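Local coordinates for protein Cyclo(L-leucyl-L-leucyl) synthase (Staphylococcus haemolyticus, PDB 6EZ3) that makes the cyclic dipeptide cyclo(L-leucyl-L-leucyl) without ATP, drawing both leucines from leucyl-tRNA, and can also incorporate phenylalanine or methionine, at residues 17-27 against 45-56. Residues are numbered along the deposited sequence; the frame is centred on the assembly and turned at random.
Sequences YQRKKHVILGI and WANSNFDDFSIL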
ATOM      1  N   TYR A  17      -2.415  -7.964  15.552  1.00 41.82           N
ATOM      2  CA  TYR A  17      -1.233  -7.224  15.999  1.00 41.19           C
ATOM      3  C   TYR A  17      -0.597  -7.910  17.177  1.00 46.84           C
ATOM      4  O   TYR A  17       0.606  -8.190  17.104  1.00 46.62           O
ATOM      5  CB  TYR A  17      -1.583  -5.775  16.334  1.00 41.58           C
ATOM      6  CG  TYR A  17      -0.415  -4.930  16.796  1.00 42.20           C
ATOM      7  CD1 TYR A  17      -0.242  -4.629  18.136  1.00 44.44           C
ATOM      8  CD2 TYR A  17       0.479  -4.380  15.886  1.00 43.09           C
ATOM      9  CE1 TYR A  17       0.814  -3.826  18.567  1.00 46.65           C
ATOM     10  CE2 TYR A  17       1.548  -3.584  16.305  1.00 44.00           C
ATOM     11  CZ  TYR A  17       1.705  -3.299  17.649  1.00 53.06           C
ATOM     12  OH  TYR A  17       2.754  -2.510  18.081  1.00 56.14           O
ATOM     13  N   GLN A  18      -1.422  -8.234  18.237  1.00 42.41           N
ATOM     14  CA  GLN A  18      -1.011  -8.933  19.453  1.00 41.38           C
ATOM     15  C   GLN A  18      -0.141 -10.156  19.134  1.00 45.24           C
ATOM     16  O   GLN A  18       0.930 -10.288  19.732  1.00 47.47           O
ATOM     17  CB  GLN A  18      -2.237  -9.348  20.276  1.00 42.55           C
ATOM     18  CG  GLN A  18      -1.877 -10.040  21.593  1.00 60.63           C
ATOM     19  CD  GLN A  18      -3.056 -10.306  22.485  1.00 81.48           C
ATOM     20  OE1 GLN A  18      -4.043 -10.922  22.067  1.00 78.22           O
ATOM     21  NE2 GLN A  18      -2.962  -9.871  23.736  1.00 74.05           N
ATOM     22  N   ARG A  19      -0.591 -11.009  18.179  1.00 38.42           N
ATOM     23  CA  ARG A  19       0.072 -12.235  17.753  1.00 37.93           C
ATOM     24  C   ARG A  19       1.506 -12.031  17.147  1.00 43.08           C
ATOM     25  O   ARG A  19       2.316 -12.944  17.222  1.00 43.86           O
ATOM     26  CB  ARG A  19      -0.836 -13.018  16.782  1.00 37.47           C
ATOM     27  CG  ARG A  19      -2.021 -13.718  17.440  1.00 38.89           C
ATOM     28  CD  ARG A  19      -3.033 -14.280  16.454  1.00 45.30           C
ATOM     29  NE  ARG A  19      -4.242 -13.445  16.430  1.00 65.93           N
ATOM     30  CZ  ARG A  19      -5.296 -13.650  15.640  1.00 92.14           C
ATOM     31  NH1 ARG A  19      -6.337 -12.825  15.683  1.00 80.06           N
ATOM     32  NH2 ARG A  19      -5.319 -14.681  14.804  1.00 92.85           N
ATOM     33  N   LYS A  20       1.809 -10.850  16.598  1.00 39.28           N
ATOM     34  CA  LYS A  20       3.070 -10.401  15.947  1.00 38.73           C
ATOM     35  C   LYS A  20       3.644 -11.387  14.879  1.00 46.00           C
ATOM     36  O   LYS A  20       4.871 -11.500  14.722  1.00 45.19           O
ATOM     37  CB  LYS A  20       4.128  -9.989  16.958  1.00 37.86           C
ATOM     38  CG  LYS A  20       3.617  -8.883  17.859  1.00 39.41           C
ATOM     39  CD  LYS A  20       4.253  -7.541  17.641  1.00 33.89           C
ATOM     40  CE  LYS A  20       3.316  -6.402  17.939  1.00 28.10           C
ATOM     41  NZ  LYS A  20       2.553  -6.577  19.208  1.00 27.62           N
ATOM     42  N   LYS A  21       2.748 -12.029  14.087  1.00 44.37           N
ATOM     43  CA  LYS A  21       3.217 -12.982  13.077  1.00 44.67           C
ATOM     44  C   LYS A  21       3.918 -12.328  11.888  1.00 50.28           C
ATOM     45  O   LYS A  21       5.037 -12.723  11.578  1.00 53.54           O
ATOM     46  CB  LYS A  21       2.104 -13.912  12.606  1.00 48.43           C
ATOM     47  CG  LYS A  21       1.732 -15.000  13.614  1.00 80.36           C
ATOM     48  CD  LYS A  21       0.879 -16.089  12.964  1.00 94.62           C
ATOM     49  CE  LYS A  21      -0.260 -16.578  13.837  1.00111.46           C
ATOM     50  NZ  LYS A  21      -1.394 -17.112  13.023  1.00121.60           N
ATOM     51  N   HIS A  22       3.292 -11.330  11.230  1.00 43.89           N
ATOM     52  CA  HIS A  22       3.856 -10.648  10.070  1.00 42.42           C
ATOM     53  C   HIS A  22       3.245  -9.251   9.849  1.00 47.88           C
ATOM     54  O   HIS A  22       2.046  -9.050  10.091  1.00 51.44           O
ATOM     55  CB  HIS A  22       3.643 -11.524   8.838  1.00 42.89           C
ATOM     56  CG  HIS A  22       4.258 -11.011   7.563  1.00 46.81           C
ATOM     57  ND1 HIS A  22       3.542 -10.220   6.665  1.00 48.75           N
ATOM     58  CD2 HIS A  22       5.481 -11.238   7.044  1.00 48.30           C
ATOM     59  CE1 HIS A  22       4.365  -9.977   5.662  1.00 47.52           C
ATOM     60  NE2 HIS A  22       5.535 -10.572   5.835  1.00 47.64           N
ATOM     61  N   VAL A  23       4.062  -8.306   9.341  1.00 39.66           N
ATOM     62  CA  VAL A  23       3.648  -6.946   8.991  1.00 37.17           C
ATOM     63  C   VAL A  23       4.128  -6.605   7.561  1.00 43.30           C
ATOM     64  O   VAL A  23       5.179  -7.096   7.121  1.00 43.36           O
ATOM     65  CB  VAL A  23       4.092  -5.876  10.046  1.00 38.61           C
ATOM     66  CG1 VAL A  23       5.622  -5.703  10.145  1.00 36.90           C
ATOM     67  CG2 VAL A  23       3.414  -4.540   9.784  1.00 38.48           C
ATOM     68  N   ILE A  24       3.339  -5.791   6.840  1.00 39.64           N
ATOM     69  CA  ILE A  24       3.662  -5.273   5.527  1.00 39.46           C
ATOM     70  C   ILE A  24       3.900  -3.821   5.775  1.00 44.71           C
ATOM     71  O   ILE A  24       3.015  -3.125   6.277  1.00 46.28           O
ATOM     72  CB  ILE A  24       2.556  -5.497   4.444  1.00 43.01           C
ATOM     73  CG1 ILE A  24       2.297  -7.014   4.183  1.00 43.67           C
ATOM     74  CG2 ILE A  24       2.933  -4.782   3.114  1.00 43.57           C
ATOM     75  CD1 ILE A  24       1.074  -7.311   3.429  1.00 43.00           C
ATOM     76  N   LEU A  25       5.110  -3.354   5.482  1.00 40.19           N
ATOM     77  CA  LEU A  25       5.398  -1.928   5.615  1.00 38.30           C
ATOM     78  C   LEU A  25       5.136  -1.318   4.239  1.00 44.08           C
ATOM     79  O   LEU A  25       5.768  -1.696   3.255  1.00 43.62           O
ATOM     80  CB  LEU A  25       6.835  -1.629   6.081  1.00 36.86           C
ATOM     81  CG  LEU A  25       7.369  -2.378   7.287  1.00 39.33           C
ATOM     82  CD1 LEU A  25       8.827  -2.109   7.451  1.00 39.70           C
ATOM     83  CD2 LEU A  25       6.674  -1.978   8.547  1.00 38.63           C
ATOM     84  N   GLY A  26       4.137  -0.459   4.170  1.00 42.18           N
ATOM     85  CA  GLY A  26       3.805   0.243   2.951  1.00 42.10           C
ATOM     86  C   GLY A  26       4.635   1.509   2.873  1.00 49.37           C
ATOM     87  O   GLY A  26       4.483   2.412   3.717  1.00 49.07           O
ATOM     88  N   ILE A  27       5.543   1.564   1.866  1.00 46.45           N
ATOM     89  CA  ILE A  27       6.356   2.745   1.565  1.00 46.05           C
ATOM     90  C   ILE A  27       5.793   3.421   0.291  1.00 50.94           C
ATOM     91  O   ILE A  27       5.446   2.745  -0.669  1.00 51.45           O
ATOM     92  CB  ILE A  27       7.858   2.414   1.546  1.00 49.00           C
ATOM     93  CG1 ILE A  27       8.323   2.093   2.988  1.00 48.99           C
ATOM     94  CG2 ILE A  27       8.680   3.570   0.960  1.00 49.33           C
ATOM     95  CD1 ILE A  27       9.332   0.977   3.148  1.00 46.61           C
ATOM     96  N   TRP A  45      11.685  -1.064  13.419  1.00 42.65           N
ATOM     97  CA  TRP A  45      10.453  -1.294  14.189  1.00 42.68           C
ATOM     98  C   TRP A  45       9.799  -2.630  13.814  1.00 45.09           C
ATOM     99  O   TRP A  45       9.455  -3.408  14.700  1.00 44.34           O
ATOM    100  CB  TRP A  45       9.443  -0.141  13.984  1.00 41.76           C
ATOM    101  CG  TRP A  45       8.119  -0.356  14.674  1.00 42.64           C
ATOM    102  CD1 TRP A  45       7.834  -0.121  15.985  1.00 45.64           C
ATOM    103  CD2 TRP A  45       6.921  -0.892  14.091  1.00 42.48           C
ATOM    104  NE1 TRP A  45       6.532  -0.478  16.257  1.00 45.27           N
ATOM    105  CE2 TRP A  45       5.952  -0.961  15.114  1.00 46.34           C
ATOM    106  CE3 TRP A  45       6.578  -1.344  12.802  1.00 43.95           C
ATOM    107  CZ2 TRP A  45       4.659  -1.452  14.890  1.00 45.60           C
ATOM    108  CZ3 TRP A  45       5.301  -1.850  12.584  1.00 45.59           C
ATOM    109  CH2 TRP A  45       4.357  -1.889  13.620  1.00 46.31           C
ATOM    110  N   ALA A  46       9.648  -2.892  12.502  1.00 40.61           N
ATOM    111  CA  ALA A  46       9.033  -4.109  12.010  1.00 39.86           C
ATOM    112  C   ALA A  46       9.862  -5.240  12.507  1.00 46.72           C
ATOM    113  O   ALA A  46       9.324  -6.124  13.164  1.00 46.48           O
ATOM    114  CB  ALA A  46       9.002  -4.116  10.488  1.00 39.91           C
ATOM    115  N   ASN A  47      11.191  -5.161  12.266  1.00 45.32           N
ATOM    116  CA  ASN A  47      12.187  -6.170  12.602  1.00 46.52           C
ATOM    117  C   ASN A  47      12.197  -6.561  14.060  1.00 54.85           C
ATOM    118  O   ASN A  47      12.253  -7.754  14.365  1.00 57.49           O
ATOM    119  CB  ASN A  47      13.567  -5.722  12.156  1.00 47.07           C
ATOM    120  CG  ASN A  47      14.654  -6.727  12.404  1.00 60.28           C
ATOM    121  OD1 ASN A  47      14.583  -7.867  11.965  1.00 57.01           O
ATOM    122  ND2 ASN A  47      15.707  -6.302  13.073  1.00 48.25           N
ATOM    123  N   SER A  48      12.132  -5.564  14.953  1.00 51.70           N
ATOM    124  CA  SER A  48      12.166  -5.720  16.405  1.00 51.05           C
ATOM    125  C   SER A  48      10.920  -6.312  17.010  1.00 56.42           C
ATOM    126  O   SER A  48      11.023  -7.090  17.958  1.00 60.90           O
ATOM    127  CB  SER A  48      12.483  -4.394  17.071  1.00 53.28           C
ATOM    128  OG  SER A  48      13.758  -3.974  16.607  1.00 67.54           O
ATOM    129  N   ASN A  49       9.763  -5.959  16.495  1.00 48.69           N
ATOM    130  CA  ASN A  49       8.498  -6.400  17.044  1.00 47.21           C
ATOM    131  C   ASN A  49       7.875  -7.676  16.424  1.00 51.40           C
ATOM    132  O   ASN A  49       7.134  -8.386  17.119  1.00 52.40           O
ATOM    133  CB  ASN A  49       7.513  -5.254  16.955  1.00 44.87           C
ATOM    134  CG  ASN A  49       7.837  -4.133  17.881  1.00 68.14           C
ATOM    135  OD1 ASN A  49       8.616  -3.217  17.573  1.00 63.63           O
ATOM    136  ND2 ASN A  49       7.198  -4.186  19.029  1.00 61.97           N
ATOM    137  N   PHE A  50       8.137  -7.954  15.141  1.00 45.67           N
ATOM    138  CA  PHE A  50       7.471  -9.047  14.436  1.00 44.66           C
ATOM    139  C   PHE A  50       8.346 -10.247  14.096  1.00 53.73           C
ATOM    140  O   PHE A  50       9.588 -10.135  14.003  1.00 54.26           O
ATOM    141  CB  PHE A  50       6.790  -8.518  13.158  1.00 44.37           C
ATOM    142  CG  PHE A  50       5.633  -7.578  13.412  1.00 43.89           C
ATOM    143  CD1 PHE A  50       5.857  -6.247  13.755  1.00 45.24           C
ATOM    144  CD2 PHE A  50       4.315  -8.017  13.287  1.00 43.83           C
ATOM    145  CE1 PHE A  50       4.787  -5.379  13.984  1.00 45.12           C
ATOM    146  CE2 PHE A  50       3.247  -7.144  13.509  1.00 44.75           C
ATOM    147  CZ  PHE A  50       3.490  -5.831  13.842  1.00 42.39           C
ATOM    148  N   ASP A  51       7.664 -11.401  13.866  1.00 51.79           N
ATOM    149  CA  ASP A  51       8.314 -12.644  13.488  1.00 52.52           C
ATOM    150  C   ASP A  51       8.889 -12.472  12.093  1.00 54.96           C
ATOM    151  O   ASP A  51      10.027 -12.874  11.844  1.00 56.30           O
ATOM    152  CB  ASP A  51       7.340 -13.852  13.548  1.00 54.88           C
ATOM    153  CG  ASP A  51       6.790 -14.236  14.924  1.00 59.04           C
ATOM    154  OD1 ASP A  51       7.308 -13.723  15.943  1.00 55.00           O
ATOM    155  OD2 ASP A  51       5.853 -15.058  14.976  1.00 67.37           O
ATOM    156  N   ASP A  52       8.143 -11.776  11.224  1.00 48.14           N
ATOM    157  CA  ASP A  52       8.533 -11.523   9.840  1.00 46.57           C
ATOM    158  C   ASP A  52       7.866 -10.248   9.303  1.00 50.38           C
ATOM    159  O   ASP A  52       6.807  -9.853   9.796  1.00 52.50           O
ATOM    160  CB  ASP A  52       8.062 -12.714   9.004  1.00 47.99           C
ATOM    161  CG  ASP A  52       8.917 -13.046   7.816  1.00 66.01           C
ATOM    162  OD1 ASP A  52       8.628 -14.069   7.147  1.00 69.42           O
ATOM    163  OD2 ASP A  52       9.883 -12.300   7.554  1.00 74.03           O
ATOM    164  N   PHE A  53       8.447  -9.630   8.265  1.00 43.88           N
ATOM    165  CA  PHE A  53       7.872  -8.466   7.589  1.00 42.38           C
ATOM    166  C   PHE A  53       8.195  -8.512   6.116  1.00 45.76           C
ATOM    167  O   PHE A  53       9.109  -9.217   5.687  1.00 45.07           O
ATOM    168  CB  PHE A  53       8.364  -7.141   8.189  1.00 44.52           C
ATOM    169  CG  PHE A  53       9.846  -6.880   8.016  1.00 46.00           C
ATOM    170  CD1 PHE A  53      10.311  -6.096   6.970  1.00 47.60           C
ATOM    171  CD2 PHE A  53      10.773  -7.430   8.897  1.00 48.53           C
ATOM    172  CE1 PHE A  53      11.674  -5.901   6.779  1.00 48.45           C
ATOM    173  CE2 PHE A  53      12.137  -7.226   8.710  1.00 51.55           C
ATOM    174  CZ  PHE A  53      12.575  -6.440   7.664  1.00 49.27           C
ATOM    175  N   SER A  54       7.448  -7.735   5.355  1.00 42.60           N
ATOM    176  CA  SER A  54       7.543  -7.539   3.915  1.00 41.25           C
ATOM    177  C   SER A  54       7.461  -6.051   3.742  1.00 45.26           C
ATOM    178  O   SER A  54       6.922  -5.352   4.608  1.00 45.16           O
ATOM    179  CB  SER A  54       6.304  -8.112   3.233  1.00 44.00           C
ATOM    180  OG  SER A  54       6.407  -9.496   2.961  1.00 58.32           O
ATOM    181  N   ILE A  55       7.901  -5.571   2.598  1.00 41.48           N
ATOM    182  CA  ILE A  55       7.768  -4.173   2.222  1.00 40.71           C
ATOM    183  C   ILE A  55       6.980  -4.115   0.905  1.00 45.30           C
ATOM    184  O   ILE A  55       7.201  -4.918   0.003  1.00 44.74           O
ATOM    185  CB  ILE A  55       9.153  -3.489   2.159  1.00 43.68           C
ATOM    186  CG1 ILE A  55       9.745  -3.313   3.582  1.00 43.88           C
ATOM    187  CG2 ILE A  55       9.099  -2.152   1.433  1.00 42.64           C
ATOM    188  CD1 ILE A  55      10.979  -3.981   3.781  1.00 44.56           C
ATOM    189  N   LEU A  56       6.017  -3.224   0.828  1.00 43.65           N
ATOM    190  CA  LEU A  56       5.252  -3.045  -0.387  1.00 43.93           C
ATOM    191  C   LEU A  56       5.535  -1.649  -0.875  1.00 48.33           C
ATOM    192  O   LEU A  56       5.343  -0.668  -0.145  1.00 48.52           O
ATOM    193  CB  LEU A  56       3.745  -3.313  -0.214  1.00 44.31           C
ATOM    194  CG  LEU A  56       2.986  -3.493  -1.550  1.00 51.07           C
ATOM    195  CD1 LEU A  56       3.261  -4.859  -2.180  1.00 51.40           C
ATOM    196  CD2 LEU A  56       1.486  -3.252  -1.400  1.00 56.82           C
TER
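F50, V23 and K20 form the apolar centre of this contact, with the F50 ring held between two aliphatic groups. V23 CB lies over one face, 3.7 Å from the ring centroid. On the opposite face K20 CD sits 4.1 Å from it, so both make CH-pi contacts. The lysine chain, bent at chi2, chi3 and chi4, crosses this face at about a right angle; its NZ makes a weak hydrogen bond to Y17 O. V23 CG1, placed between the backbone N and carbonyl carbon (chi1 66°), touches F50 CD1, A46 and F53 CB. Next to it both methyls of L25 touch A46 CB, CD1 at 3.6 Å, while V23 CG2 and L25 CD2 meet the edge of the W45 indole. Y17 reaches both F50 and W45, its ring plane at 73° to that of F50. Thus V23 and L25 pack one sheet face against helix 36-49, whose last turn, 45-49, runs antiparallel to strand 22-26, the two axes 9.1 Å apart at closest approach.

Strands 22-26 and 52-56 pair in parallel beneath this layer. Their bonds alternate: S54 N donates to V23 O, L25 N to S54 O, L56 N to L25 O and I27 N to L56 O.

On the other face, where I24 and L56 lie side by side, buried H22 NE2 and S54 OG share a hydrogen bond of 3.2 Å, the hydroxyl in plane at the imidazole edge. ND1 bonds T191 of strand 191-195, so two partners fix the ring's rotation. Farther out, D52 forms a salt bridge with R105, and D51 N bonds K20 O (2.9 Å) where the two segments leave their helices, at K20 and F50.

The geometry is that of a beta-alpha-beta crossover in a Rossmann-like sheet: apolar contacts seat the helix, H22 and S54 link the strands, and the pairing ends beside the probable active site, L56 about 5 Å, side chain to side chain, from E175, which may be critical in catalysis, and G26 near Y195, a probable substrate-binding residue.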